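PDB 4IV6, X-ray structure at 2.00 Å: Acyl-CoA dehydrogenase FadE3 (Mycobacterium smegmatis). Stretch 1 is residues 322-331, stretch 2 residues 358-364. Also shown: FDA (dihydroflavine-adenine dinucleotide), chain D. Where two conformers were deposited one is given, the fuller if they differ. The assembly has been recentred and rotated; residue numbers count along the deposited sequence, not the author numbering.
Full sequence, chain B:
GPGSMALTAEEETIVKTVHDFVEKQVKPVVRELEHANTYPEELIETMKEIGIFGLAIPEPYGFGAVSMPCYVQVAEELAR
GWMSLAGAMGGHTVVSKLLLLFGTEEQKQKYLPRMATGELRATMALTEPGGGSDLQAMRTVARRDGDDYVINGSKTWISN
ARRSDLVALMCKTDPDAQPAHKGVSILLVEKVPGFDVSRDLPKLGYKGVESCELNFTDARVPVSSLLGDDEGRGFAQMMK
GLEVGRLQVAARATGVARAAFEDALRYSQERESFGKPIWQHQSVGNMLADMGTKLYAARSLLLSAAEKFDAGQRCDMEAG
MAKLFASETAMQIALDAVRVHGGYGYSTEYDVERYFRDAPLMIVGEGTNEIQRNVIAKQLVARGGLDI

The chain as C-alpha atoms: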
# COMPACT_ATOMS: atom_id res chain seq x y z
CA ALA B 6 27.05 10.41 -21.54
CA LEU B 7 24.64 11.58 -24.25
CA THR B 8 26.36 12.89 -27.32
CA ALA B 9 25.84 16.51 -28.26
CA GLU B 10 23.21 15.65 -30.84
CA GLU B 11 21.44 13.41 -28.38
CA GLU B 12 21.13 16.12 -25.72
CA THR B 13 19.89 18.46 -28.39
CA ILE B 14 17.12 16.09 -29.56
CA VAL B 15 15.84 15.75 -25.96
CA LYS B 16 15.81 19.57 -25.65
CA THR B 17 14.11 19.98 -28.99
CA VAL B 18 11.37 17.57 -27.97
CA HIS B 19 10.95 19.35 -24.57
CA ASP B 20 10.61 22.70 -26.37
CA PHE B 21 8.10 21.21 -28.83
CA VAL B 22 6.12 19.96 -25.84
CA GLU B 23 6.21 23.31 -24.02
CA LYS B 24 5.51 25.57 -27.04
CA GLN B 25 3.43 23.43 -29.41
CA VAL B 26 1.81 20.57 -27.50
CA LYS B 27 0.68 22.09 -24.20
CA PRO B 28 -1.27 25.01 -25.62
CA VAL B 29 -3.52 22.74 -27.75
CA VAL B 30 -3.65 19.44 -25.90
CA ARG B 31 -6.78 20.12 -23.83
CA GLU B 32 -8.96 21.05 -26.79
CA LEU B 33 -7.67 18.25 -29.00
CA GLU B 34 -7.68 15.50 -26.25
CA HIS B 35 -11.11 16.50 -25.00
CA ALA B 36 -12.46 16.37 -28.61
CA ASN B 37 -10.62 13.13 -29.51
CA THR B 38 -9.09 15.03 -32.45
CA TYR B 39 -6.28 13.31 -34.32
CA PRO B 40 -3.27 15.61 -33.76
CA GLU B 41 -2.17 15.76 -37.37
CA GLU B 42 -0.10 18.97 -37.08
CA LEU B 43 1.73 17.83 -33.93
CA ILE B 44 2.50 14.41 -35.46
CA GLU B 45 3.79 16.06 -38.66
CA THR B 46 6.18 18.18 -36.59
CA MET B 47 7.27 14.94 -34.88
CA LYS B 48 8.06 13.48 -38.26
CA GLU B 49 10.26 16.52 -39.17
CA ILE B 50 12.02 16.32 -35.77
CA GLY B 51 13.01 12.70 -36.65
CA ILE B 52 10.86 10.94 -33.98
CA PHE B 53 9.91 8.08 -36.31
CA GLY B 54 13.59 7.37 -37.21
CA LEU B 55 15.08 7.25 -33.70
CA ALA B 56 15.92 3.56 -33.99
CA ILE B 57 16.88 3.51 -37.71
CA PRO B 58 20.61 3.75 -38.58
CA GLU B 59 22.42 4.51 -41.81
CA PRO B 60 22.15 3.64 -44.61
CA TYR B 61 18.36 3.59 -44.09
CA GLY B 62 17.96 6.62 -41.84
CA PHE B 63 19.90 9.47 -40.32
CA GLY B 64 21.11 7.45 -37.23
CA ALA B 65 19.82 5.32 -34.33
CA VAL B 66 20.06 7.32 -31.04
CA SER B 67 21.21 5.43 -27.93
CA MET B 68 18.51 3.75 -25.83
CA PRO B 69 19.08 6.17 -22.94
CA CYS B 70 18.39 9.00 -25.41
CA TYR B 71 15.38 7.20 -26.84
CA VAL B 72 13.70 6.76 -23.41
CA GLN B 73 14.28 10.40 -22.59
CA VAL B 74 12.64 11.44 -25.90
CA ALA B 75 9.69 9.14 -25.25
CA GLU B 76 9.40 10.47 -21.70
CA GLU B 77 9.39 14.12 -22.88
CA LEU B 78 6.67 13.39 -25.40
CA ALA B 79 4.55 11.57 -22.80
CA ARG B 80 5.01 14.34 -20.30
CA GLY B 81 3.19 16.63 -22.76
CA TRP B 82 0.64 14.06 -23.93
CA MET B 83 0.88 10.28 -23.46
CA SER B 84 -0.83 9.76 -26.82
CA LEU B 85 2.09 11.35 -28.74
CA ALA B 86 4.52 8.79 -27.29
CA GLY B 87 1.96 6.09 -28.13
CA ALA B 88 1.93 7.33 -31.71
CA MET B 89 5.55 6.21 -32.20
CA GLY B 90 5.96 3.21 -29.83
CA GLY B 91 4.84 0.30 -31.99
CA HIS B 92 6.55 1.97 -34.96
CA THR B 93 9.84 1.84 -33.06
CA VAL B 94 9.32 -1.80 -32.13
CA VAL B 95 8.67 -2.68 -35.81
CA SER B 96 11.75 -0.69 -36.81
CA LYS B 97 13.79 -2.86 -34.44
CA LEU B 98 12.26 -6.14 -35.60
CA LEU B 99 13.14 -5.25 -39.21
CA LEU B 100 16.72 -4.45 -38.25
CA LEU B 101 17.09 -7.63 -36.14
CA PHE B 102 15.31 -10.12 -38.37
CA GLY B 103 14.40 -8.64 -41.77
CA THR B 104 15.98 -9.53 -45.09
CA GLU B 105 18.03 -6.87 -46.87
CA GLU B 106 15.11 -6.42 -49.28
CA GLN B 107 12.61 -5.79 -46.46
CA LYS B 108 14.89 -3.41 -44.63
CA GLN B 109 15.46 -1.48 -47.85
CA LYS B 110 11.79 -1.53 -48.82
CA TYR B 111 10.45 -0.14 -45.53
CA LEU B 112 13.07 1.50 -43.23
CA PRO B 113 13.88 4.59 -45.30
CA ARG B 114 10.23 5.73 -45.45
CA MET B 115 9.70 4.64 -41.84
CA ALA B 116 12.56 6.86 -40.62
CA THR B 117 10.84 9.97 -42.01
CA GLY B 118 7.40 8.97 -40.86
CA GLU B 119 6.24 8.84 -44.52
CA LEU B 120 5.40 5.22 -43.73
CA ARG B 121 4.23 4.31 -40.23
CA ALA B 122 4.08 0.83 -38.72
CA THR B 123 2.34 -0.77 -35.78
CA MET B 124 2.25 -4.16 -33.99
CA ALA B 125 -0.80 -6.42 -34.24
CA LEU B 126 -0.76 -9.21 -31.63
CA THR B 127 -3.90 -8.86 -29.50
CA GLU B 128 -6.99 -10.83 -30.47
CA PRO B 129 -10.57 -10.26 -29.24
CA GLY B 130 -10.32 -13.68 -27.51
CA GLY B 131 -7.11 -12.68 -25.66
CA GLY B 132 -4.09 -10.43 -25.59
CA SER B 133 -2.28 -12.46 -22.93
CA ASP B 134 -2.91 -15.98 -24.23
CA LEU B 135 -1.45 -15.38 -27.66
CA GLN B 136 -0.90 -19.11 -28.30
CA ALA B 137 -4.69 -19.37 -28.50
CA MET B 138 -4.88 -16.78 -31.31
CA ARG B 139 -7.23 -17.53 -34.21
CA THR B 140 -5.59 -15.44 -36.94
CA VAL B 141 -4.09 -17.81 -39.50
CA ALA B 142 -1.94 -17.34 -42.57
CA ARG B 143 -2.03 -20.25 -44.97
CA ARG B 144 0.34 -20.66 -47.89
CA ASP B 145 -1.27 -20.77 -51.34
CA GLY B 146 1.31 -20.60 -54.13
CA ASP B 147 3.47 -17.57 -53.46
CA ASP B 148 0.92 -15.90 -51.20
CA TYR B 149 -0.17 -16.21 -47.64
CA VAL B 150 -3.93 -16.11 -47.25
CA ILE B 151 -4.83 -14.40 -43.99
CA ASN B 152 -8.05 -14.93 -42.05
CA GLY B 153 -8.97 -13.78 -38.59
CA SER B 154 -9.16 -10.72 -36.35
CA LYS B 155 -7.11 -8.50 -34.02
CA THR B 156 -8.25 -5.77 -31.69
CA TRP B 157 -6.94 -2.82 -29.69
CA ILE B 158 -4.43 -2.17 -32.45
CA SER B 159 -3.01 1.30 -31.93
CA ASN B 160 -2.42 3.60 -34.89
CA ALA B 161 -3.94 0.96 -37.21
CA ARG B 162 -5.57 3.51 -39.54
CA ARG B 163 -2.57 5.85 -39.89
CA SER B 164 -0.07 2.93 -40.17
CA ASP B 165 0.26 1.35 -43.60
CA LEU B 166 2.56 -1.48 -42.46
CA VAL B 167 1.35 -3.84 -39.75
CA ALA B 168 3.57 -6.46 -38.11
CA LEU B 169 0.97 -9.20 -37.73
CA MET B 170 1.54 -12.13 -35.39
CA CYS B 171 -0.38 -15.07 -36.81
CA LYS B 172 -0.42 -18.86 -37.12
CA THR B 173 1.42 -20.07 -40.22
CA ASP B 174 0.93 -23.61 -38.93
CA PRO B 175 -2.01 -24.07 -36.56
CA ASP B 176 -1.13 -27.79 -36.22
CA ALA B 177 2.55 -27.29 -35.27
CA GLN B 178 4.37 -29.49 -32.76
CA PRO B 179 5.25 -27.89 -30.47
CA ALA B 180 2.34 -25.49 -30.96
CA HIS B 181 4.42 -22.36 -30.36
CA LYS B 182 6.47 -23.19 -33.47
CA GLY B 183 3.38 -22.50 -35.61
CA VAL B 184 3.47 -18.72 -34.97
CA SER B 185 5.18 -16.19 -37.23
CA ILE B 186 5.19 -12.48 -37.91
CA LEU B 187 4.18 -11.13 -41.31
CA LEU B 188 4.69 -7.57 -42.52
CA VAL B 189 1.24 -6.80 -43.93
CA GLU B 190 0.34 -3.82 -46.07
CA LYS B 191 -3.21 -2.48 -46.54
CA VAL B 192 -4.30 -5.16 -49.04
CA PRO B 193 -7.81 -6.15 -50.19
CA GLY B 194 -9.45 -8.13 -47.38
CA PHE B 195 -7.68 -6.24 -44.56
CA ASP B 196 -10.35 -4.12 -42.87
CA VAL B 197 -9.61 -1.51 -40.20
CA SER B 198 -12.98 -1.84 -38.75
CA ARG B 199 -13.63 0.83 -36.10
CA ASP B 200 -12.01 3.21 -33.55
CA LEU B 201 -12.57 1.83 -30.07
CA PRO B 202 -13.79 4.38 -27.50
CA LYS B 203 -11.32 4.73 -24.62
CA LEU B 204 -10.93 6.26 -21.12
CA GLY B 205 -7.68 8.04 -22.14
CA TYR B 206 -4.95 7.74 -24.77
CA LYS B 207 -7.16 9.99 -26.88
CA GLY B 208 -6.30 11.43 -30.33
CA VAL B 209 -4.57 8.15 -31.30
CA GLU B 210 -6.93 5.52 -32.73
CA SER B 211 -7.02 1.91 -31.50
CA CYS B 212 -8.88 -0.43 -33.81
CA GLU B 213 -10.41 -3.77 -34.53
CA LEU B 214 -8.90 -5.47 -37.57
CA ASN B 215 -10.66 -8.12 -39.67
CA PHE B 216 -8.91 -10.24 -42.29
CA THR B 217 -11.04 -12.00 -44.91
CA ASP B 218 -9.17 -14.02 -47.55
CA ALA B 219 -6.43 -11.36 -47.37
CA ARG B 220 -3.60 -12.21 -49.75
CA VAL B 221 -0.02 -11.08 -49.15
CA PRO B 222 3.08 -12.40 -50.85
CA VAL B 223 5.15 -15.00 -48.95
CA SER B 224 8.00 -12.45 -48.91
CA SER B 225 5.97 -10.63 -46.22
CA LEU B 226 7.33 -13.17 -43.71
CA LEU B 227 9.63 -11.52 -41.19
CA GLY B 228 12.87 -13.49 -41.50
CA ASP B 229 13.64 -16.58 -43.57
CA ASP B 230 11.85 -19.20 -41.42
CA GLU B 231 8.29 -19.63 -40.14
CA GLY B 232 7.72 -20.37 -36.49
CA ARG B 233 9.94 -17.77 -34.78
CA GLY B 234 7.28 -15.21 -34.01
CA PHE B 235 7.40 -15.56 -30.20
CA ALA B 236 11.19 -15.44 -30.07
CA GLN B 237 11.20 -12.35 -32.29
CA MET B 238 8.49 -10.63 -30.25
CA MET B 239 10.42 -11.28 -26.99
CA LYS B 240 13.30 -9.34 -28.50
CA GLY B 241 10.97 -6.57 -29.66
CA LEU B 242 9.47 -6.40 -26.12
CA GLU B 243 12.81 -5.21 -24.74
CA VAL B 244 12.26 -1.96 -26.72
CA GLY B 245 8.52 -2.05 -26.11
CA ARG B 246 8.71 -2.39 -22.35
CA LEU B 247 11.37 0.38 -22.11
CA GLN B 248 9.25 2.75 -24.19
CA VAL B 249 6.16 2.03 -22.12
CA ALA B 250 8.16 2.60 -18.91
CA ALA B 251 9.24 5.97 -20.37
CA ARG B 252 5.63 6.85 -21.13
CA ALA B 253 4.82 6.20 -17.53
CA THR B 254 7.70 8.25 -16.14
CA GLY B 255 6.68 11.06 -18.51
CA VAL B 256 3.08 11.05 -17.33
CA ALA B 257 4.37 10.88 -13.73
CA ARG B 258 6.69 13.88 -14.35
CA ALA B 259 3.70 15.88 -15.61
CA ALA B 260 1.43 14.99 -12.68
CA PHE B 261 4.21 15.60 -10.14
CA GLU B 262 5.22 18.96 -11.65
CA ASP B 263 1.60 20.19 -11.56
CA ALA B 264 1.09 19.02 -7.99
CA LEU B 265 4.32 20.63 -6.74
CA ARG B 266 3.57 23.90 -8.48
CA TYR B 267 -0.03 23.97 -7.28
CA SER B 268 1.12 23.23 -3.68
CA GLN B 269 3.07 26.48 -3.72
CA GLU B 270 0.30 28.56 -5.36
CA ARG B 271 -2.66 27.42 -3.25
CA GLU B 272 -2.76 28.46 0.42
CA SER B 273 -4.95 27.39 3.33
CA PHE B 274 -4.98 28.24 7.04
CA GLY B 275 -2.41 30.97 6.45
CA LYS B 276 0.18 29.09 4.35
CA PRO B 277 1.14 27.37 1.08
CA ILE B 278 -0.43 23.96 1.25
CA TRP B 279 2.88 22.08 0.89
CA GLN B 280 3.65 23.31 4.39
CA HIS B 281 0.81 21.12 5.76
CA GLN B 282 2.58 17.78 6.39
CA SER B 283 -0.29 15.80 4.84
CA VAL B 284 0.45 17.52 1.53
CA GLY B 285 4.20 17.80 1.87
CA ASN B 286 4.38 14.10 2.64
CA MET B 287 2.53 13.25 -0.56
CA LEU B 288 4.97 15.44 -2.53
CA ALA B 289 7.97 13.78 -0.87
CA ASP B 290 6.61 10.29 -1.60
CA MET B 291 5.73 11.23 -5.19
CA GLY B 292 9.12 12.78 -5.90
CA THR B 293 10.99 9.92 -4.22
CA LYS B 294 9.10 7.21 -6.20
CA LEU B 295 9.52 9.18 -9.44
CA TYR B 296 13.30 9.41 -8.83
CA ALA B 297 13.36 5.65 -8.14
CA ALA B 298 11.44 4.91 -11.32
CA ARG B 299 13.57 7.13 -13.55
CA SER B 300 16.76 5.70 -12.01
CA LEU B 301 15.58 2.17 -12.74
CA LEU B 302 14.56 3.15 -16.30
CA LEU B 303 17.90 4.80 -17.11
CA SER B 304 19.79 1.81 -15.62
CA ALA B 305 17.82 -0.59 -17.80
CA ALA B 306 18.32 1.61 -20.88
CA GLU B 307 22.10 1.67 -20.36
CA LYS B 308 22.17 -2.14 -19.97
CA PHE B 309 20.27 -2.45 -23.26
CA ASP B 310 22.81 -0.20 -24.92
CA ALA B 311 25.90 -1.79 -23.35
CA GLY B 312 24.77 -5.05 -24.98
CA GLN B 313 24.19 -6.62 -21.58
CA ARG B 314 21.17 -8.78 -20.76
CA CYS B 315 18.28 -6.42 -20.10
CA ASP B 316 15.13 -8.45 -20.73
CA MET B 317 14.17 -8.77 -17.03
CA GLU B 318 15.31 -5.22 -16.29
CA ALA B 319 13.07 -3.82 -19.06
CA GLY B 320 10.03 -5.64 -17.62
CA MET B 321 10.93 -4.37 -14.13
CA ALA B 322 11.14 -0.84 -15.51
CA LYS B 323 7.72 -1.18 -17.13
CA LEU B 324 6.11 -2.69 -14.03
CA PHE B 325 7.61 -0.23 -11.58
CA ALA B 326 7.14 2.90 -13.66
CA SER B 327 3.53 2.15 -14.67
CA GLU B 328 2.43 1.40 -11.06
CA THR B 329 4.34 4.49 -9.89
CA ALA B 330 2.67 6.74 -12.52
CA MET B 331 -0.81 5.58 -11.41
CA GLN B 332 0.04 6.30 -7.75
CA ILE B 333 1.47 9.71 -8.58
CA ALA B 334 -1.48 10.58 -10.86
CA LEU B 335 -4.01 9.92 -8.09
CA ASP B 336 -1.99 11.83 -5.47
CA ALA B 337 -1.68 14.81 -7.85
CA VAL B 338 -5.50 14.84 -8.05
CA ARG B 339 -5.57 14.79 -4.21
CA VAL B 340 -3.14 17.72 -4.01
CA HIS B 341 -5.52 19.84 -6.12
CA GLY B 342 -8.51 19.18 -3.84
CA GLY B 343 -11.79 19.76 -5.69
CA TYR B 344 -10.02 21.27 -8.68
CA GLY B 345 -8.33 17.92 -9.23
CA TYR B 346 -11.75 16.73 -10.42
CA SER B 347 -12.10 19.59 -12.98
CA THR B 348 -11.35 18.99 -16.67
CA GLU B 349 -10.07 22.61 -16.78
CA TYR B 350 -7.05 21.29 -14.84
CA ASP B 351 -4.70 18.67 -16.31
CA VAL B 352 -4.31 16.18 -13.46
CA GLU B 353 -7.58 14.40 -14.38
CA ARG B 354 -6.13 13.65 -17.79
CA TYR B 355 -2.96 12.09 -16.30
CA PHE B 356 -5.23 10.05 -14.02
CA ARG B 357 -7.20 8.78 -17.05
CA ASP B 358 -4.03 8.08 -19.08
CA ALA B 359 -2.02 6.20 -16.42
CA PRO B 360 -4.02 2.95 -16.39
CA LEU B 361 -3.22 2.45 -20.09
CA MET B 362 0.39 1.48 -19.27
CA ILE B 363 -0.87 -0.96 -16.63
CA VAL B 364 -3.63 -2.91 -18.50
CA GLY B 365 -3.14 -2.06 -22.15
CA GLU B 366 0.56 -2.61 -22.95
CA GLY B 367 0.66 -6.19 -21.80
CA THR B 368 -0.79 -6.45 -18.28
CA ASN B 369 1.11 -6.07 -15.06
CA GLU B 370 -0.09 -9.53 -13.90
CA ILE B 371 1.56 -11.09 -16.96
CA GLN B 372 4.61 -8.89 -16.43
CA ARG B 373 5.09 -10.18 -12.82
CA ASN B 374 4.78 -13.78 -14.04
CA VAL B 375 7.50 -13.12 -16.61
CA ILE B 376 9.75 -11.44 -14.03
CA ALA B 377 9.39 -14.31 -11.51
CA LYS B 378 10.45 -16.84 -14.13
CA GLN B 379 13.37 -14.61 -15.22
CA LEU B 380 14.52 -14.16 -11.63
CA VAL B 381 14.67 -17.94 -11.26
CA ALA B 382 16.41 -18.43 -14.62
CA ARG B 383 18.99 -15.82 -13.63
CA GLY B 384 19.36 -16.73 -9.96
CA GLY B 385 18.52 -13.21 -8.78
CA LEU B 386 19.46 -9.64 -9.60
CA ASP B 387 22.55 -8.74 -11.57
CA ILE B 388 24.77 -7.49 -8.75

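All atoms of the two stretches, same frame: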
# COMPACT_ATOMS: atom_id res chain seq x y z
N ALA B 322 11.31 -2.26 -15.28
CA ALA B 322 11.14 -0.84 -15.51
C ALA B 322 9.69 -0.54 -15.85
O ALA B 322 9.09 0.42 -15.34
CB ALA B 322 12.07 -0.37 -16.62
N LYS B 323 9.11 -1.38 -16.71
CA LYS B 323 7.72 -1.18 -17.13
C LYS B 323 6.76 -1.34 -15.96
O LYS B 323 5.86 -0.54 -15.76
CB LYS B 323 7.39 -2.15 -18.27
CG LYS B 323 6.04 -1.94 -18.96
CD LYS B 323 4.90 -2.64 -18.22
CE LYS B 323 3.67 -2.71 -19.12
NZ LYS B 323 2.53 -3.37 -18.47
N LEU B 324 6.95 -2.41 -15.19
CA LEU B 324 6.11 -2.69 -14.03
C LEU B 324 6.22 -1.58 -12.99
O LEU B 324 5.21 -1.02 -12.57
CB LEU B 324 6.52 -4.02 -13.39
CG LEU B 324 5.77 -4.44 -12.11
CD1 LEU B 324 4.30 -4.67 -12.41
CD2 LEU B 324 6.41 -5.68 -11.56
N PHE B 325 7.44 -1.23 -12.60
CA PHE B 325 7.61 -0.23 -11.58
C PHE B 325 7.11 1.15 -12.02
O PHE B 325 6.43 1.85 -11.26
CB PHE B 325 9.07 -0.13 -11.14
CG PHE B 325 9.25 0.70 -9.90
CD1 PHE B 325 8.98 0.16 -8.65
CD2 PHE B 325 9.65 2.02 -9.98
CE1 PHE B 325 9.13 0.93 -7.50
CE2 PHE B 325 9.78 2.80 -8.83
CZ PHE B 325 9.52 2.25 -7.60
N ALA B 326 7.49 1.56 -13.23
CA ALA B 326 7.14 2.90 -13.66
C ALA B 326 5.63 3.07 -13.84
O ALA B 326 5.07 4.11 -13.50
CB ALA B 326 7.86 3.27 -14.98
N SER B 327 4.97 2.08 -14.43
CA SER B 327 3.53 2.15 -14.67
C SER B 327 2.72 2.19 -13.36
O SER B 327 1.75 2.98 -13.25
CB SER B 327 3.07 1.00 -15.56
OG SER B 327 3.22 -0.26 -14.96
N GLU B 328 3.11 1.38 -12.37
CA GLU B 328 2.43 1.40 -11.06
C GLU B 328 2.70 2.74 -10.38
O GLU B 328 1.78 3.36 -9.82
CB GLU B 328 2.91 0.25 -10.17
CG GLU B 328 2.50 -1.12 -10.65
CD GLU B 328 0.99 -1.34 -10.65
OE1 GLU B 328 0.29 -0.78 -9.80
OE2 GLU B 328 0.49 -2.11 -11.48
N THR B 329 3.96 3.21 -10.46
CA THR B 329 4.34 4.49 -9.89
C THR B 329 3.55 5.64 -10.53
O THR B 329 3.05 6.51 -9.81
CB THR B 329 5.85 4.76 -10.04
OG1 THR B 329 6.55 3.85 -9.18
CG2 THR B 329 6.22 6.16 -9.58
N ALA B 330 3.42 5.65 -11.86
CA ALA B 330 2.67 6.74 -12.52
C ALA B 330 1.22 6.80 -12.07
O ALA B 330 0.67 7.88 -11.88
CB ALA B 330 2.79 6.66 -14.04
N MET B 331 0.58 5.64 -11.91
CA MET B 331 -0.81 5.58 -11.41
C MET B 331 -0.92 6.14 -10.00
O MET B 331 -1.83 6.93 -9.70
CB MET B 331 -1.31 4.14 -11.46
CG MET B 331 -2.75 3.94 -11.04
SD MET B 331 -3.93 4.61 -12.24
CE MET B 331 -4.34 6.25 -11.68
N ASP B 358 -5.03 8.66 -18.18
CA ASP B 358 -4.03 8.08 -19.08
C ASP B 358 -3.18 6.97 -18.42
O ASP B 358 -2.80 6.01 -19.06
CB ASP B 358 -3.10 9.16 -19.63
CG ASP B 358 -3.74 9.96 -20.77
OD1 ASP B 358 -4.82 9.55 -21.28
OD2 ASP B 358 -3.15 10.98 -21.16
N ALA B 359 -2.94 7.10 -17.12
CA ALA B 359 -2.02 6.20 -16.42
C ALA B 359 -2.38 4.71 -16.45
O ALA B 359 -1.49 3.88 -16.66
CB ALA B 359 -1.82 6.69 -14.97
N PRO B 360 -3.66 4.36 -16.32
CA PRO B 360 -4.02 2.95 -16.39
C PRO B 360 -3.70 2.27 -17.72
O PRO B 360 -3.52 1.04 -17.74
CB PRO B 360 -5.53 2.96 -16.11
CG PRO B 360 -5.82 4.25 -15.47
CD PRO B 360 -4.83 5.21 -16.02
N LEU B 361 -3.56 3.04 -18.79
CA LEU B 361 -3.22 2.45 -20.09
C LEU B 361 -1.94 1.63 -20.01
O LEU B 361 -1.90 0.52 -20.53
CB LEU B 361 -3.06 3.53 -21.16
CG LEU B 361 -2.82 3.11 -22.62
CD1 LEU B 361 -1.35 3.00 -22.95
CD2 LEU B 361 -3.54 1.83 -23.02
N MET B 362 -0.90 2.16 -19.35
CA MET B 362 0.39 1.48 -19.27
C MET B 362 0.36 0.27 -18.35
O MET B 362 1.26 -0.56 -18.39
CB MET B 362 1.48 2.46 -18.81
CG MET B 362 1.89 3.46 -19.89
SD MET B 362 0.71 4.80 -20.14
CE MET B 362 1.26 5.95 -18.85
N ILE B 363 -0.67 0.17 -17.53
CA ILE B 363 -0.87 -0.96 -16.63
C ILE B 363 -1.61 -2.13 -17.29
O ILE B 363 -1.17 -3.28 -17.16
CB ILE B 363 -1.64 -0.47 -15.39
CG1 ILE B 363 -0.69 0.31 -14.48
CG2 ILE B 363 -2.25 -1.61 -14.60
CD1 ILE B 363 -1.39 0.96 -13.30
N VAL B 364 -2.72 -1.85 -17.98
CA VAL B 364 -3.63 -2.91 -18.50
C VAL B 364 -3.57 -3.11 -19.99
O VAL B 364 -4.07 -4.13 -20.49
CB VAL B 364 -5.13 -2.67 -18.17
CG1 VAL B 364 -5.32 -2.50 -16.69
CG2 VAL B 364 -5.72 -1.47 -18.93
PA FDA D . -6.77 -10.83 -20.73
O1A FDA D . -5.59 -11.62 -21.24
O2A FDA D . -8.18 -11.23 -21.10
O5B FDA D . -6.65 -10.76 -19.13
C5B FDA D . -7.71 -10.27 -18.28
C4B FDA D . -7.22 -10.26 -16.82
O4B FDA D . -6.72 -11.55 -16.43
C3B FDA D . -6.05 -9.32 -16.62
O3B FDA D . -6.06 -8.85 -15.25
C2B FDA D . -4.86 -10.22 -16.89
O2B FDA D . -3.64 -9.78 -16.32
C1B FDA D . -5.32 -11.48 -16.20
N9A FDA D . -4.64 -12.71 -16.69
C8A FDA D . -4.84 -13.29 -17.90
N7A FDA D . -4.11 -14.41 -18.00
C5A FDA D . -3.42 -14.54 -16.84
C6A FDA D . -2.46 -15.48 -16.29
N6A FDA D . -2.09 -16.54 -17.01
N1A FDA D . -1.96 -15.29 -15.05
C2A FDA D . -2.37 -14.25 -14.30
N3A FDA D . -3.25 -13.32 -14.75
C4A FDA D . -3.80 -13.43 -15.97
N1 FDA D . -2.25 -4.82 -28.51
C2 FDA D . -1.60 -4.90 -29.66
O2 FDA D . -1.35 -6.03 -30.14
N3 FDA D . -1.20 -3.81 -30.34
C4 FDA D . -1.42 -2.56 -29.94
O4 FDA D . -1.05 -1.57 -30.62
C4X FDA D . -2.12 -2.38 -28.65
N5 FDA D . -2.44 -1.17 -28.14
C5X FDA D . -3.42 -1.07 -27.21
C6 FDA D . -4.07 0.14 -26.97
C7 FDA D . -5.06 0.26 -25.99
C7M FDA D . -5.77 1.56 -25.76
C8 FDA D . -5.40 -0.87 -25.21
C8M FDA D . -6.45 -0.84 -24.12
C9 FDA D . -4.76 -2.07 -25.46
C9A FDA D . -3.79 -2.20 -26.46
N10 FDA D . -3.20 -3.45 -26.71
C10 FDA D . -2.55 -3.62 -27.95
C1' FDA D . -3.88 -4.63 -26.17
C2' FDA D . -3.20 -4.99 -24.86
O2' FDA D . -1.87 -5.45 -25.09
C3' FDA D . -4.05 -6.05 -24.16
O3' FDA D . -5.18 -5.40 -23.59
C4' FDA D . -3.30 -6.78 -23.07
O4' FDA D . -2.50 -7.77 -23.74
C5' FDA D . -4.26 -7.53 -22.12
O5' FDA D . -5.15 -8.30 -22.90
P FDA D . -6.65 -8.65 -22.53
O1P FDA D . -7.04 -9.66 -23.58
O2P FDA D . -7.43 -7.38 -22.42
O3P FDA D . -6.50 -9.29 -21.06
O HOH W 1 1.01 4.01 -15.67

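Two nearly antiparallel helices can pack closely where small residues on one, here Ser327 and Ala330, meet the other and a larger side chain, Ile363, fills the space beside them; this pair in FadE3, with axes 8.5 Å apart at closest approach and 153° between their directions, is a worked example. Early in stretch 1, Lys323 leaves its helix sideways, but an extended outer chain (chi3 and chi4 both t) carries its ammonium to the partner, where Lys323 NZ donates a hydrogen bond to Met362 O at 3.1 Å. A long, flexible side chain suits this reach. One turn on, Ser327 points toward stretch 2, and its CB lies 3.9 Å from Met362 CB. Its p rotamer lets Ser327 OG bond to Lys323 O (2.8 Å), so the buried hydroxyl is satisfied within its own helix. A water bridges the backbones, donating to Ser327 O and to Ala359 O, each at 2.7 Å. Glu328 starts away from the partner, yet its OE2 comes within 4.0 Å of Ile363 CD1. Ala330 also points across, its CB 4.7 Å and its O 4.1 Å from Ala359 CB. Met331 finishes with apolar packing: its SD lies 3.8 Å from Pro360 CG, and Ile363 CD1 is 3.7 Å from both Met331 CB and Ser327 O. The pair buries 404 Å², both sides summed.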